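PDB 7CJ7: L-ribulose 3-epimerase from Methylomonas sp. DH-1, which catalyses the manganese-dependent epimerization of ketoses at C3, acting best on L-ribulose and also on D-ribulose, D-allulose and D-fructose. Local coordinates for residues L7-H12 with G36-E41; L182-Y187 with D205-V210; Y209-E214 with P242-S247. One frame throughout, in Å; residues are numbered along the deposited sequence.

Interaction 1 of 3, residues L7-H12 with G36-E41; sequences LEYGGH and GYDYIE. With SOL (L-sorbose), chain C.
Gly10 and Tyr39 meet where the tyrosine ring lies flat against bare backbone: Gly10 CA stands 3.4 Å from the ring centroid and 11° off its normal, a CH-pi contact almost over the centre. Tyr39 CG sits between its own N and carbonyl carbon (chi1 69°), which starts the side chain toward the neighbouring strand; the ring lies over Gly10. At Gly10 a modelled CB would fall on Tyr39 CE1, consistent with the lack of a side chain there. Replacing Tyr39 by an alanine would probably open a gap above Gly10 and leave Thr244 without the hydroxyl that now bonds to its OG1.

The backbone bonds are those of adjacent parallel strands, 8-12 and 39-43, the first two of the TIM barrel, joined through helix 22-35 as a beta-alpha-beta unit. Gly11 N donates to Tyr39 O, and Glu41 N to Gly11 O at 2.9 Å. Tyr9 O is gripped twice, by Asp38 N at 2.7 Å and by Tyr39 N at 3.3 Å.

Among side-chain polar contacts, Asp38 returns a bond to the same residue: its OD2 receives Tyr9 N at 2.9 Å through the anti lone pair, nearly straight at 172°. At the other end of the pairing, Glu41 OE2 comes to the edge of the His12 ring, 3.3 Å from CD2; OE2 is bonded to Ser69, while OE1 is bonded to the Tyr209 hydroxyl. His12 NE2 holds O6 of L-sorbose at 2.8 Å in the ring plane, while ND1 is engaged by the backbone N of Leu14.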
loop_
_atom_site.group_PDB
_atom_site.type_symbol
_atom_site.label_atom_id
_atom_site.label_comp_id
_atom_site.label_asym_id
_atom_site.label_seq_id
_atom_site.Cartn_x
_atom_site.Cartn_y
_atom_site.Cartn_z
ATOM N N LEU A 7 -27.514 9.567 -6.059
ATOM C CA LEU A 7 -26.810 9.566 -4.760
ATOM C C LEU A 7 -27.451 8.489 -3.883
ATOM O O LEU A 7 -28.621 8.613 -3.554
ATOM C CB LEU A 7 -26.918 10.949 -4.115
ATOM C CG LEU A 7 -26.172 11.091 -2.796
ATOM C CD1 LEU A 7 -24.719 10.694 -2.953
ATOM C CD2 LEU A 7 -26.287 12.509 -2.261
ATOM N N GLU A 8 -26.703 7.448 -3.538
ATOM C CA GLU A 8 -27.210 6.349 -2.680
ATOM C C GLU A 8 -26.015 5.781 -1.928
ATOM O O GLU A 8 -24.892 5.882 -2.444
ATOM C CB GLU A 8 -27.946 5.287 -3.495
ATOM C CG GLU A 8 -27.221 4.854 -4.759
ATOM C CD GLU A 8 -27.958 3.763 -5.527
ATOM O OE1 GLU A 8 -27.544 3.430 -6.642
ATOM O OE2 GLU A 8 -28.944 3.242 -4.997
ATOM N N TYR A 9 -26.270 5.238 -0.739
ATOM C CA TYR A 9 -25.232 4.756 0.193
ATOM C C TYR A 9 -25.315 3.238 0.307
ATOM O O TYR A 9 -26.411 2.667 0.477
ATOM C CB TYR A 9 -25.385 5.445 1.544
ATOM C CG TYR A 9 -25.412 6.945 1.436
ATOM C CD1 TYR A 9 -24.253 7.693 1.523
ATOM C CD2 TYR A 9 -26.594 7.607 1.166
ATOM C CE1 TYR A 9 -24.280 9.071 1.409
ATOM C CE2 TYR A 9 -26.639 8.983 1.044
ATOM C CZ TYR A 9 -25.479 9.720 1.180
ATOM O OH TYR A 9 -25.534 11.080 1.053
ATOM N N GLY A 10 -24.152 2.604 0.249
ATOM C CA GLY A 10 -24.054 1.140 0.206
ATOM C C GLY A 10 -22.967 0.622 1.114
ATOM O O GLY A 10 -22.079 1.413 1.531
ATOM N N GLY A 11 -23.074 -0.659 1.455
ATOM C CA GLY A 11 -22.063 -1.400 2.217
ATOM C C GLY A 11 -21.503 -2.526 1.378
ATOM O O GLY A 11 -22.281 -3.204 0.689
ATOM N N HIS A 12 -20.185 -2.696 1.394
ATOM C CA HIS A 12 -19.499 -3.832 0.735
ATOM C C HIS A 12 -19.837 -5.113 1.497
ATOM O O HIS A 12 -19.884 -5.062 2.736
ATOM C CB HIS A 12 -17.999 -3.544 0.664
ATOM C CG HIS A 12 -17.262 -4.504 -0.199
ATOM N ND1 HIS A 12 -16.736 -5.671 0.297
ATOM C CD2 HIS A 12 -16.948 -4.466 -1.510
ATOM C CE1 HIS A 12 -16.133 -6.323 -0.678
ATOM N NE2 HIS A 12 -16.240 -5.599 -1.794
ATOM N N GLY A 36 -29.302 0.667 7.564
ATOM C CA GLY A 36 -30.006 1.758 6.858
ATOM C C GLY A 36 -29.362 2.089 5.518
ATOM O O GLY A 36 -29.624 3.176 4.982
ATOM N N TYR A 37 -28.544 1.190 4.974
ATOM C CA TYR A 37 -27.963 1.358 3.618
ATOM C C TYR A 37 -29.070 1.223 2.560
ATOM O O TYR A 37 -30.097 0.548 2.802
ATOM C CB TYR A 37 -26.822 0.370 3.379
ATOM C CG TYR A 37 -25.573 0.690 4.158
ATOM C CD1 TYR A 37 -24.625 1.573 3.670
ATOM C CD2 TYR A 37 -25.357 0.141 5.408
ATOM C CE1 TYR A 37 -23.487 1.879 4.392
ATOM C CE2 TYR A 37 -24.213 0.423 6.136
ATOM C CZ TYR A 37 -23.277 1.306 5.632
ATOM O OH TYR A 37 -22.144 1.603 6.336
ATOM N N ASP A 38 -28.866 1.882 1.415
ATOM C CA ASP A 38 -29.748 1.807 0.224
ATOM C C ASP A 38 -29.430 0.552 -0.596
ATOM O O ASP A 38 -30.357 -0.011 -1.207
ATOM C CB ASP A 38 -29.589 3.050 -0.650
ATOM C CG ASP A 38 -29.924 4.330 0.084
ATOM O OD1 ASP A 38 -31.028 4.393 0.651
ATOM O OD2 ASP A 38 -29.080 5.244 0.090
ATOM N N TYR A 39 -28.168 0.134 -0.642
ATOM C CA TYR A 39 -27.762 -1.031 -1.465
ATOM C C TYR A 39 -26.638 -1.790 -0.773
ATOM O O TYR A 39 -25.982 -1.263 0.142
ATOM C CB TYR A 39 -27.363 -0.600 -2.883
ATOM C CG TYR A 39 -26.089 0.199 -2.983
ATOM C CD1 TYR A 39 -24.865 -0.417 -3.153
ATOM C CD2 TYR A 39 -26.098 1.577 -2.884
ATOM C CE1 TYR A 39 -23.691 0.311 -3.254
ATOM C CE2 TYR A 39 -24.931 2.318 -2.962
ATOM C CZ TYR A 39 -23.716 1.686 -3.125
ATOM O OH TYR A 39 -22.561 2.414 -3.187
ATOM N N ILE A 40 -26.452 -3.027 -1.207
ATOM C CA ILE A 40 -25.255 -3.845 -0.866
ATOM C C ILE A 40 -24.416 -3.978 -2.135
ATOM O O ILE A 40 -24.990 -4.114 -3.230
ATOM C CB ILE A 40 -25.669 -5.209 -0.297
ATOM C CG1 ILE A 40 -24.430 -6.028 0.072
ATOM C CG2 ILE A 40 -26.569 -5.945 -1.274
ATOM C CD1 ILE A 40 -24.618 -6.920 1.245
ATOM N N GLU A 41 -23.096 -3.906 -1.985
ATOM C CA GLU A 41 -22.155 -4.134 -3.090
ATOM C C GLU A 41 -21.680 -5.574 -2.983
ATOM O O GLU A 41 -20.978 -5.901 -2.025
ATOM C CB GLU A 41 -21.005 -3.136 -3.044
ATOM C CG GLU A 41 -20.117 -3.219 -4.269
ATOM C CD GLU A 41 -18.987 -2.221 -4.200
ATOM O OE1 GLU A 41 -19.286 -1.004 -4.179
ATOM O OE2 GLU A 41 -17.826 -2.665 -4.109
HETATM C C1 SOL C . -9.628 -3.407 -3.476
HETATM O O1 SOL C . -8.568 -2.889 -2.707
HETATM C C2 SOL C . -10.837 -2.531 -3.418
HETATM O O2 SOL C . -10.737 -1.356 -3.107
HETATM C C3 SOL C . -12.197 -3.153 -3.703
HETATM O O3 SOL C . -13.143 -2.165 -4.042
HETATM C C4 SOL C . -12.108 -4.205 -4.804
HETATM O O4 SOL C . -11.660 -3.588 -6.013
HETATM C C5 SOL C . -13.436 -4.911 -5.086
HETATM O O5 SOL C . -13.296 -5.735 -6.243
HETATM C C6 SOL C . -13.925 -5.765 -3.936
HETATM O O6 SOL C . -15.189 -6.356 -4.251
#

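Interaction 2 of 3, residues L182-Y187 with D205-V210; sequences LHLDTY and DRLGYV. With MN (manganese (II) ion), chain D.
His183 and Tyr209 form the dense side of this contact. The tyrosine turns an edge toward the imidazole face, centroids 4.8 Å apart and planes at 52°, with Tyr209 CD1 above the rim of the ring 3.6 Å from His183 NE2. Tyr209 CB also lies over that face, adding a CH-pi contact. On the reverse side of the sheet, Leu207 CD1 reaches Leu184 CG at 3.8 Å, the two side chains crossing at about a right angle.

Backbone pairing is parallel but slips by one residue. Leu182 O takes Gly208 N at 2.8 Å and only weakly Tyr209 N at 3.5 Å, a beta bulge: Leu182 pairs with Leu207 and His183 with Tyr209, Gly208 being the extra residue.

Toward the partly exposed side the contact thins to main chain: Arg206 O accepts from Leu182 N at 2.8 Å, while the arginine side chain leads away to a salt bridge with Asp173. Asp185, at the other end, gives OD2 to manganese at 2.0 Å and caps helix 186-192 by accepting Tyr187 N on OD1.

Helix 227-236 packs on Leu207 and Val210, whereas His183 and Tyr209 point into the barrel and touch strands 107-112 and 148-152.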
loop_
_atom_site.group_PDB
_atom_site.type_symbol
_atom_site.label_atom_id
_atom_site.label_comp_id
_atom_site.label_asym_id
_atom_site.label_seq_id
_atom_site.Cartn_x
_atom_site.Cartn_y
_atom_site.Cartn_z
ATOM N N LEU A 182 -14.887 6.679 -14.051
ATOM C CA LEU A 182 -13.838 6.533 -13.022
ATOM C C LEU A 182 -14.506 6.128 -11.704
ATOM O O LEU A 182 -15.641 6.562 -11.413
ATOM C CB LEU A 182 -13.109 7.868 -12.883
ATOM C CG LEU A 182 -11.850 7.848 -12.030
ATOM C CD1 LEU A 182 -10.748 7.101 -12.751
ATOM C CD2 LEU A 182 -11.413 9.263 -11.690
ATOM N N HIS A 183 -13.813 5.311 -10.939
ATOM C CA HIS A 183 -14.221 4.887 -9.578
ATOM C C HIS A 183 -13.064 5.238 -8.644
ATOM O O HIS A 183 -11.945 4.781 -8.911
ATOM C CB HIS A 183 -14.612 3.407 -9.643
ATOM C CG HIS A 183 -14.842 2.728 -8.340
ATOM N ND1 HIS A 183 -15.110 1.372 -8.279
ATOM C CD2 HIS A 183 -14.827 3.177 -7.063
ATOM C CE1 HIS A 183 -15.252 1.013 -7.018
ATOM N NE2 HIS A 183 -15.095 2.105 -6.249
ATOM N N LEU A 184 -13.301 6.101 -7.653
ATOM C CA LEU A 184 -12.253 6.522 -6.694
ATOM C C LEU A 184 -12.547 5.886 -5.340
ATOM O O LEU A 184 -13.737 5.700 -5.009
ATOM C CB LEU A 184 -12.198 8.044 -6.586
ATOM C CG LEU A 184 -11.620 8.766 -7.804
ATOM C CD1 LEU A 184 -11.685 10.265 -7.587
ATOM C CD2 LEU A 184 -10.179 8.344 -8.069
ATOM N N ASP A 185 -11.484 5.556 -4.615
ATOM C CA ASP A 185 -11.542 4.860 -3.305
ATOM C C ASP A 185 -10.591 5.590 -2.357
ATOM O O ASP A 185 -9.384 5.652 -2.661
ATOM C CB ASP A 185 -11.193 3.386 -3.498
ATOM C CG ASP A 185 -11.208 2.571 -2.216
ATOM O OD1 ASP A 185 -10.828 3.111 -1.179
ATOM O OD2 ASP A 185 -11.591 1.402 -2.291
ATOM N N THR A 186 -11.104 6.155 -1.263
ATOM C CA THR A 186 -10.308 7.047 -0.380
ATOM C C THR A 186 -9.096 6.288 0.184
ATOM O O THR A 186 -8.072 6.933 0.434
ATOM C CB THR A 186 -11.169 7.662 0.725
ATOM O OG1 THR A 186 -11.785 6.622 1.489
ATOM C CG2 THR A 186 -12.222 8.595 0.165
ATOM N N TYR A 187 -9.203 4.980 0.409
ATOM C CA TYR A 187 -8.075 4.163 0.926
ATOM C C TYR A 187 -6.909 4.221 -0.069
ATOM O O TYR A 187 -5.755 4.446 0.333
ATOM C CB TYR A 187 -8.508 2.719 1.181
ATOM C CG TYR A 187 -7.358 1.755 1.320
ATOM C CD1 TYR A 187 -6.598 1.702 2.471
ATOM C CD2 TYR A 187 -7.028 0.889 0.292
ATOM C CE1 TYR A 187 -5.532 0.824 2.596
ATOM C CE2 TYR A 187 -5.970 0.001 0.407
ATOM C CZ TYR A 187 -5.236 -0.050 1.573
ATOM O OH TYR A 187 -4.187 -0.918 1.694
ATOM N N ASP A 205 -18.026 15.023 -14.054
ATOM C CA ASP A 205 -19.116 14.093 -14.442
ATOM C C ASP A 205 -18.574 12.694 -14.748
ATOM O O ASP A 205 -19.383 11.776 -14.822
ATOM C CB ASP A 205 -19.892 14.636 -15.641
ATOM C CG ASP A 205 -20.754 15.835 -15.304
ATOM O OD1 ASP A 205 -20.787 16.217 -14.116
ATOM O OD2 ASP A 205 -21.371 16.387 -16.238
ATOM N N ARG A 206 -17.265 12.512 -14.923
ATOM C CA ARG A 206 -16.708 11.184 -15.288
ATOM C C ARG A 206 -16.498 10.337 -14.024
ATOM O O ARG A 206 -16.203 9.139 -14.176
ATOM C CB ARG A 206 -15.426 11.360 -16.101
ATOM C CG ARG A 206 -15.630 12.245 -17.324
ATOM C CD ARG A 206 -14.348 12.943 -17.731
ATOM N NE ARG A 206 -13.474 12.010 -18.412
ATOM C CZ ARG A 206 -12.211 12.251 -18.754
ATOM N NH1 ARG A 206 -11.639 13.414 -18.482
ATOM N NH2 ARG A 206 -11.527 11.311 -19.374
ATOM N N LEU A 207 -16.642 10.925 -12.832
ATOM C CA LEU A 207 -16.622 10.155 -11.563
ATOM C C LEU A 207 -17.982 9.478 -11.408
ATOM O O LEU A 207 -19.001 10.187 -11.239
ATOM C CB LEU A 207 -16.317 11.059 -10.366
ATOM C CG LEU A 207 -16.239 10.329 -9.021
ATOM C CD1 LEU A 207 -15.143 9.275 -9.027
ATOM C CD2 LEU A 207 -16.017 11.303 -7.869
ATOM N N GLY A 208 -18.002 8.155 -11.507
ATOM C CA GLY A 208 -19.262 7.388 -11.526
ATOM C C GLY A 208 -19.477 6.555 -10.277
ATOM O O GLY A 208 -20.588 6.012 -10.131
ATOM N N TYR A 209 -18.476 6.416 -9.407
ATOM C CA TYR A 209 -18.569 5.503 -8.234
ATOM C C TYR A 209 -17.504 5.881 -7.203
ATOM O O TYR A 209 -16.389 6.283 -7.576
ATOM C CB TYR A 209 -18.417 4.044 -8.687
ATOM C CG TYR A 209 -19.161 3.017 -7.867
ATOM C CD1 TYR A 209 -18.686 2.579 -6.642
ATOM C CD2 TYR A 209 -20.338 2.452 -8.331
ATOM C CE1 TYR A 209 -19.372 1.632 -5.896
ATOM C CE2 TYR A 209 -21.034 1.505 -7.602
ATOM C CZ TYR A 209 -20.548 1.081 -6.378
ATOM O OH TYR A 209 -21.232 0.127 -5.653
ATOM N N VAL A 210 -17.848 5.730 -5.926
ATOM C CA VAL A 210 -16.982 6.125 -4.790
ATOM C C VAL A 210 -16.979 5.019 -3.737
ATOM O O VAL A 210 -18.068 4.529 -3.364
ATOM C CB VAL A 210 -17.432 7.465 -4.187
ATOM C CG1 VAL A 210 -16.772 7.697 -2.839
ATOM C CG2 VAL A 210 -17.176 8.617 -5.139
HETATM MN MN MN D . -12.506 -0.171 -3.139
#

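Interaction 3 of 3, residues Y209-E214 with P242-S247; sequences YVHIGE and PITFES. With MN (manganese (II) ion), chain D; SOL (L-sorbose), chain C.
The manganese site of the TIM barrel is built partly on this pair of strands, 207-212 and 242-245, from which His211 and Glu246 reach the same ion. Manganese is bound by His211 ND1 at 2.2 Å and by Glu246 OE2 at 2.1 Å; ring and carboxylate planes stand 77° apart. The two ligand atoms, ND1 of His211 and OE2 of Glu246, are 3.0 Å from each other because they share the metal, not through a hydrogen bond. L-Sorbose adds O2 and O3, and Glu152 and Asp185 complete the six ligand atoms. The other carboxylate oxygen, Glu246 OE1, lies 2.9 Å from C3 of L-sorbose, consistent with its probable role as proton donor/acceptor.

Helix 227-236 links the strands as a beta-alpha-beta unit; their parallel ladder begins with a weak bond from Val210 N to Pro242 O and then tightens, Ile212 N to Thr244 O at 2.8 Å and 174° being its straightest. Thr244 CB packs beside the imidazole, 3.5 Å from His211 CD2, and His211 NE2 is bonded to Glu41, a second-shell carboxylate that probably fixes the ring's rotation. Farther back, Pro242 CB lies over the Tyr209 ring, 22° off its normal. On the outer face, toward helices 227-236 and 271-285, Ile212 CG1 presses tightly on Ile243 CG2 at 3.4 Å. One water accepts from Glu214 N and donates to Glu246 O.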
loop_
_atom_site.group_PDB
_atom_site.type_symbol
_atom_site.label_atom_id
_atom_site.label_comp_id
_atom_site.label_asym_id
_atom_site.label_seq_id
_atom_site.Cartn_x
_atom_site.Cartn_y
_atom_site.Cartn_z
ATOM N N TYR A 209 -18.476 6.416 -9.407
ATOM C CA TYR A 209 -18.569 5.503 -8.234
ATOM C C TYR A 209 -17.504 5.881 -7.203
ATOM O O TYR A 209 -16.389 6.283 -7.576
ATOM C CB TYR A 209 -18.417 4.044 -8.687
ATOM C CG TYR A 209 -19.161 3.017 -7.867
ATOM C CD1 TYR A 209 -18.686 2.579 -6.642
ATOM C CD2 TYR A 209 -20.338 2.452 -8.331
ATOM C CE1 TYR A 209 -19.372 1.632 -5.896
ATOM C CE2 TYR A 209 -21.034 1.505 -7.602
ATOM C CZ TYR A 209 -20.548 1.081 -6.378
ATOM O OH TYR A 209 -21.232 0.127 -5.653
ATOM N N VAL A 210 -17.848 5.730 -5.926
ATOM C CA VAL A 210 -16.982 6.125 -4.790
ATOM C C VAL A 210 -16.979 5.019 -3.737
ATOM O O VAL A 210 -18.068 4.529 -3.364
ATOM C CB VAL A 210 -17.432 7.465 -4.187
ATOM C CG1 VAL A 210 -16.772 7.697 -2.839
ATOM C CG2 VAL A 210 -17.176 8.617 -5.139
ATOM N N HIS A 211 -15.782 4.638 -3.302
ATOM C CA HIS A 211 -15.550 3.847 -2.072
ATOM C C HIS A 211 -14.995 4.751 -0.979
ATOM O O HIS A 211 -14.021 5.509 -1.232
ATOM C CB HIS A 211 -14.617 2.671 -2.318
ATOM C CG HIS A 211 -15.294 1.530 -2.993
ATOM N ND1 HIS A 211 -14.618 0.378 -3.327
ATOM C CD2 HIS A 211 -16.574 1.359 -3.394
ATOM C CE1 HIS A 211 -15.460 -0.483 -3.860
ATOM N NE2 HIS A 211 -16.664 0.105 -3.943
ATOM N N ILE A 212 -15.585 4.609 0.207
ATOM C CA ILE A 212 -15.137 5.268 1.458
ATOM C C ILE A 212 -14.448 4.189 2.287
ATOM O O ILE A 212 -15.141 3.267 2.766
ATOM C CB ILE A 212 -16.312 5.920 2.202
ATOM C CG1 ILE A 212 -17.062 6.921 1.323
ATOM C CG2 ILE A 212 -15.842 6.540 3.509
ATOM C CD1 ILE A 212 -16.188 8.012 0.747
ATOM N N GLY A 213 -13.128 4.284 2.381
ATOM C CA GLY A 213 -12.284 3.411 3.216
ATOM C C GLY A 213 -11.307 4.231 4.035
ATOM O O GLY A 213 -10.706 5.184 3.492
ATOM N N GLU A 214 -11.138 3.889 5.307
ATOM C CA GLU A 214 -10.121 4.536 6.168
ATOM C C GLU A 214 -8.732 4.088 5.687
ATOM O O GLU A 214 -8.632 3.119 4.907
ATOM C CB GLU A 214 -10.401 4.205 7.637
ATOM C CG GLU A 214 -9.575 5.003 8.634
ATOM C CD GLU A 214 -9.496 6.510 8.418
ATOM O OE1 GLU A 214 -10.249 7.252 9.093
ATOM O OE2 GLU A 214 -8.648 6.946 7.602
ATOM N N PRO A 242 -23.286 6.300 -6.487
ATOM C CA PRO A 242 -23.077 5.384 -5.372
ATOM C C PRO A 242 -21.874 5.787 -4.510
ATOM O O PRO A 242 -20.842 6.187 -5.030
ATOM C CB PRO A 242 -22.863 4.026 -6.051
ATOM C CG PRO A 242 -23.533 4.188 -7.387
ATOM C CD PRO A 242 -23.295 5.623 -7.786
ATOM N N ILE A 243 -22.055 5.683 -3.198
ATOM C CA ILE A 243 -20.964 5.795 -2.190
ATOM C C ILE A 243 -21.036 4.539 -1.326
ATOM O O ILE A 243 -22.048 4.391 -0.614
ATOM C CB ILE A 243 -21.133 7.076 -1.354
ATOM C CG1 ILE A 243 -21.157 8.322 -2.245
ATOM C CG2 ILE A 243 -20.055 7.141 -0.283
ATOM C CD1 ILE A 243 -21.429 9.616 -1.495
ATOM N N THR A 244 -20.043 3.659 -1.425
ATOM C CA THR A 244 -19.983 2.377 -0.676
ATOM C C THR A 244 -18.955 2.479 0.446
ATOM O O THR A 244 -17.799 2.849 0.169
ATOM C CB THR A 244 -19.562 1.188 -1.547
ATOM O OG1 THR A 244 -20.378 1.094 -2.708
ATOM C CG2 THR A 244 -19.631 -0.123 -0.800
ATOM N N PHE A 245 -19.366 2.149 1.667
ATOM C CA PHE A 245 -18.430 1.918 2.788
ATOM C C PHE A 245 -17.758 0.567 2.555
ATOM O O PHE A 245 -18.447 -0.461 2.364
ATOM C CB PHE A 245 -19.148 1.970 4.135
ATOM C CG PHE A 245 -18.292 1.473 5.271
ATOM C CD1 PHE A 245 -17.046 2.029 5.519
ATOM C CD2 PHE A 245 -18.719 0.437 6.077
ATOM C CE1 PHE A 245 -16.247 1.556 6.552
ATOM C CE2 PHE A 245 -17.926 -0.028 7.114
ATOM C CZ PHE A 245 -16.700 0.537 7.357
ATOM N N GLU A 246 -16.430 0.578 2.588
ATOM C CA GLU A 246 -15.597 -0.616 2.368
ATOM C C GLU A 246 -14.639 -0.766 3.551
ATOM O O GLU A 246 -13.989 0.226 3.942
ATOM C CB GLU A 246 -14.854 -0.499 1.043
ATOM C CG GLU A 246 -14.064 -1.737 0.699
ATOM C CD GLU A 246 -13.658 -1.781 -0.761
ATOM O OE1 GLU A 246 -14.042 -2.739 -1.468
ATOM O OE2 GLU A 246 -12.969 -0.851 -1.183
ATOM N N SER A 247 -14.551 -1.973 4.096
ATOM C CA SER A 247 -13.733 -2.246 5.299
ATOM C C SER A 247 -13.386 -3.728 5.351
ATOM O O SER A 247 -14.253 -4.561 5.055
ATOM C CB SER A 247 -14.467 -1.809 6.545
ATOM O OG SER A 247 -13.660 -1.967 7.691
HETATM MN MN MN D . -12.506 -0.171 -3.139
HETATM C C1 SOL C . -9.628 -3.407 -3.476
HETATM O O1 SOL C . -8.568 -2.889 -2.707
HETATM C C2 SOL C . -10.837 -2.531 -3.418
HETATM O O2 SOL C . -10.737 -1.356 -3.107
HETATM C C3 SOL C . -12.197 -3.153 -3.703
HETATM O O3 SOL C . -13.143 -2.165 -4.042
HETATM C C4 SOL C . -12.108 -4.205 -4.804
HETATM O O4 SOL C . -11.660 -3.588 -6.013
HETATM C C5 SOL C . -13.436 -4.911 -5.086
HETATM O O5 SOL C . -13.296 -5.735 -6.243
HETATM C C6 SOL C . -13.925 -5.765 -3.936
HETATM O O6 SOL C . -15.189 -6.356 -4.251
HETATM O O HOH W 1 -12.531 1.505 6.137
#

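How the interactions relate
All three interactions join neighbouring strands of one closed eight-stranded parallel barrel. Interaction 1 pairs the first two strands and closes before interaction 2 opens; interactions 2 and 3 follow on the sixth to eighth strands, sharing Tyr209 and Val210 of strand 207-212. Strand 242-245 lies beside strand 8-12, so interactions 1 and 3 have centres about 9 Å apart, the same as 2 and 3, against about 15 Å for 1 and 2. Inside the barrel, Glu41 of interaction 1 probably bonds to the Tyr209 hydroxyl, at 2.7 Å from OE1 to OH. Because the strands of interactions 2 and 3 are adjacent, Asp185, His211 and Glu246 converge on manganese, with His12 holding the sugar's far end.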